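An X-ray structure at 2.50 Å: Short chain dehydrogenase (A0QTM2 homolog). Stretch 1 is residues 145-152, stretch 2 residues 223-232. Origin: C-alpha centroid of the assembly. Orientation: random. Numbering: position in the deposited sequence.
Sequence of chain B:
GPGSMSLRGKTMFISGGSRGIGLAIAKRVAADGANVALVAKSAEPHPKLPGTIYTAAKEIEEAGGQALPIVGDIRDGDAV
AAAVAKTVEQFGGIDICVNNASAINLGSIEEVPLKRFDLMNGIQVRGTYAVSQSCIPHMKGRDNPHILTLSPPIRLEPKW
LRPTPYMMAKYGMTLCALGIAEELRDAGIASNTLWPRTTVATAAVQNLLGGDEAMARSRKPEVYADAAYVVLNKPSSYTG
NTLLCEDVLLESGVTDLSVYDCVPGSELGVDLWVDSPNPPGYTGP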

# COMPACT_ATOMS: atom_id res chain seq x y z
N PRO B 145 12.35 15.86 -16.48
CA PRO B 145 12.57 14.73 -15.56
C PRO B 145 11.36 13.81 -15.37
O PRO B 145 10.23 14.28 -15.26
CB PRO B 145 12.90 15.42 -14.23
CG PRO B 145 12.27 16.78 -14.36
CD PRO B 145 12.38 17.16 -15.78
N HIS B 146 11.63 12.50 -15.29
CA HIS B 146 10.59 11.49 -15.21
C HIS B 146 10.88 10.47 -14.14
O HIS B 146 11.97 9.90 -14.12
CB HIS B 146 10.51 10.71 -16.54
CG HIS B 146 9.50 11.27 -17.48
ND1 HIS B 146 8.21 10.80 -17.54
CD2 HIS B 146 9.59 12.28 -18.38
CE1 HIS B 146 7.54 11.48 -18.45
NE2 HIS B 146 8.35 12.39 -18.97
N ILE B 147 9.90 10.20 -13.29
CA ILE B 147 9.94 8.99 -12.50
C ILE B 147 8.99 7.99 -13.13
O ILE B 147 7.86 8.33 -13.44
CB ILE B 147 9.53 9.22 -11.07
CG1 ILE B 147 10.38 10.35 -10.46
CG2 ILE B 147 9.68 7.90 -10.32
CD1 ILE B 147 10.02 10.78 -9.01
N LEU B 148 9.43 6.75 -13.31
CA LEU B 148 8.60 5.72 -13.93
C LEU B 148 8.68 4.47 -13.09
O LEU B 148 9.79 3.98 -12.80
CB LEU B 148 9.09 5.42 -15.34
CG LEU B 148 8.19 4.52 -16.18
CD1 LEU B 148 6.90 5.21 -16.52
CD2 LEU B 148 8.92 4.13 -17.46
N THR B 149 7.51 3.95 -12.72
CA THR B 149 7.42 2.90 -11.73
C THR B 149 6.69 1.75 -12.37
O THR B 149 5.69 1.93 -13.03
CB THR B 149 6.70 3.43 -10.45
OG1 THR B 149 7.51 4.47 -9.88
CG2 THR B 149 6.53 2.36 -9.42
N LEU B 150 7.25 0.57 -12.21
CA LEU B 150 6.82 -0.60 -12.95
C LEU B 150 5.81 -1.36 -12.11
O LEU B 150 6.16 -2.29 -11.35
CB LEU B 150 8.03 -1.44 -13.36
CG LEU B 150 8.69 -1.00 -14.69
CD1 LEU B 150 8.67 0.51 -14.98
CD2 LEU B 150 10.09 -1.55 -14.87
N SER B 151 4.55 -0.93 -12.23
CA SER B 151 3.47 -1.39 -11.36
C SER B 151 2.15 -1.15 -12.05
O SER B 151 2.11 -0.42 -13.03
CB SER B 151 3.54 -0.65 -10.03
OG SER B 151 3.29 0.72 -10.24
N PRO B 152 1.06 -1.75 -11.55
CA PRO B 152 -0.17 -1.82 -12.32
C PRO B 152 -1.15 -0.74 -11.94
O PRO B 152 -1.01 -0.13 -10.88
CB PRO B 152 -0.75 -3.16 -11.88
CG PRO B 152 -0.39 -3.25 -10.42
CD PRO B 152 0.92 -2.47 -10.26
N VAL B 223 8.68 -5.11 -25.34
CA VAL B 223 7.40 -4.44 -25.23
C VAL B 223 7.42 -3.42 -24.09
O VAL B 223 6.86 -2.35 -24.23
CB VAL B 223 6.21 -5.42 -25.06
CG1 VAL B 223 6.08 -5.93 -23.61
CG2 VAL B 223 4.94 -4.76 -25.50
N TYR B 224 8.13 -3.74 -23.00
CA TYR B 224 8.29 -2.84 -21.86
C TYR B 224 9.32 -1.74 -22.14
O TYR B 224 9.10 -0.56 -21.83
CB TYR B 224 8.74 -3.64 -20.63
CG TYR B 224 7.95 -3.46 -19.35
CD1 TYR B 224 7.59 -2.20 -18.89
CD2 TYR B 224 7.65 -4.56 -18.54
CE1 TYR B 224 6.89 -2.04 -17.71
CE2 TYR B 224 6.95 -4.41 -17.35
CZ TYR B 224 6.57 -3.14 -16.94
OH TYR B 224 5.87 -3.00 -15.77
N ALA B 225 10.46 -2.13 -22.71
CA ALA B 225 11.53 -1.16 -23.07
C ALA B 225 11.03 -0.08 -24.04
O ALA B 225 11.19 1.11 -23.79
CB ALA B 225 12.74 -1.88 -23.65
N ASP B 226 10.42 -0.50 -25.14
CA ASP B 226 9.86 0.45 -26.12
C ASP B 226 8.76 1.32 -25.51
O ASP B 226 8.73 2.52 -25.77
CB ASP B 226 9.33 -0.26 -27.37
CG ASP B 226 10.45 -0.78 -28.28
OD1 ASP B 226 11.63 -0.47 -28.03
OD2 ASP B 226 10.13 -1.48 -29.27
N ALA B 227 7.88 0.75 -24.69
CA ALA B 227 6.82 1.58 -24.07
C ALA B 227 7.47 2.61 -23.12
O ALA B 227 7.13 3.79 -23.15
CB ALA B 227 5.76 0.73 -23.35
N ALA B 228 8.43 2.17 -22.30
CA ALA B 228 9.10 3.06 -21.36
C ALA B 228 9.70 4.25 -22.09
O ALA B 228 9.56 5.40 -21.67
CB ALA B 228 10.20 2.30 -20.60
N TYR B 229 10.37 3.94 -23.21
CA TYR B 229 11.06 4.93 -24.02
C TYR B 229 10.09 6.01 -24.47
O TYR B 229 10.37 7.19 -24.35
CB TYR B 229 11.71 4.24 -25.22
CG TYR B 229 12.59 5.17 -26.04
CD1 TYR B 229 13.90 5.47 -25.64
CD2 TYR B 229 12.11 5.74 -27.23
CE1 TYR B 229 14.71 6.32 -26.39
CE2 TYR B 229 12.90 6.61 -27.99
CZ TYR B 229 14.20 6.90 -27.57
OH TYR B 229 14.96 7.73 -28.35
N VAL B 230 8.94 5.60 -24.96
CA VAL B 230 7.91 6.56 -25.37
C VAL B 230 7.54 7.48 -24.20
O VAL B 230 7.50 8.69 -24.37
CB VAL B 230 6.66 5.83 -25.89
CG1 VAL B 230 5.51 6.83 -26.09
CG2 VAL B 230 7.00 5.03 -27.19
N VAL B 231 7.32 6.89 -23.03
CA VAL B 231 6.89 7.66 -21.85
C VAL B 231 7.98 8.62 -21.39
O VAL B 231 7.69 9.77 -21.05
CB VAL B 231 6.42 6.73 -20.69
CG1 VAL B 231 6.17 7.53 -19.41
CG2 VAL B 231 5.19 5.98 -21.08
N LEU B 232 9.24 8.17 -21.42
CA LEU B 232 10.35 8.99 -20.91
C LEU B 232 10.69 10.18 -21.81
O LEU B 232 11.41 11.09 -21.39
CB LEU B 232 11.58 8.13 -20.67
CG LEU B 232 11.41 7.06 -19.58
CD1 LEU B 232 12.60 6.11 -19.55
CD2 LEU B 232 11.19 7.73 -18.25

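A short strand, His 146 to Thr 149, lies across a helix at 151° between their N-to-C directions, close to antiparallel, with the axes 9.8 Å apart at closest approach. Strand alternation sets the first rule. His 146, Leu 148 and Leu 150, the last just past the strand, point their CA-to-CB bonds toward the helix, while Ile 147 and Thr 149 point away and touch nothing on it. The helix answers with Tyr 224, Ala 228, Val 231 and Leu 232, spaced by four, three and one, so that successive turns present the same side.

Apolar side chains make four of the contacts. Leu 148 occupies the middle: its CD2 lies 3.9 Å from CB of Ala 228, and its CD1 lies 3.8 Å from CG1 of Val 231. Leu 232 starts sideways, yet its end swings nearer, bringing its CD2 to 3.5 Å from CB of His 146 and to 4.3 Å from CB of Leu 148. At the other end, CG of Leu 150 sits 3.7 Å from CE1 of Tyr 224, approaching the ring obliquely.

The histidine ring makes a contact of a different kind. The His 146 ring lays one face over the helix backbone: CA of Leu 232 is 4.2 Å from the ring centroid and 8° off the normal, a CH-pi contact over the ring face. CE1 of His 146 also comes within 3.1 Å of O of Val 231.

Polar pairing across the contact is absent. NE2 of His 146 is 3.4 Å from O of Val 231, but the angle is poor and no hydrogen bond forms. The Tyr 224 hydroxyl finds its hydrogen bond elsewhere in the structure; its OH also lies 3.6 Å from CB of Leu 150. The two stretches meet through van der Waals packing and one CH-pi contact, with no hydrogen bond between them.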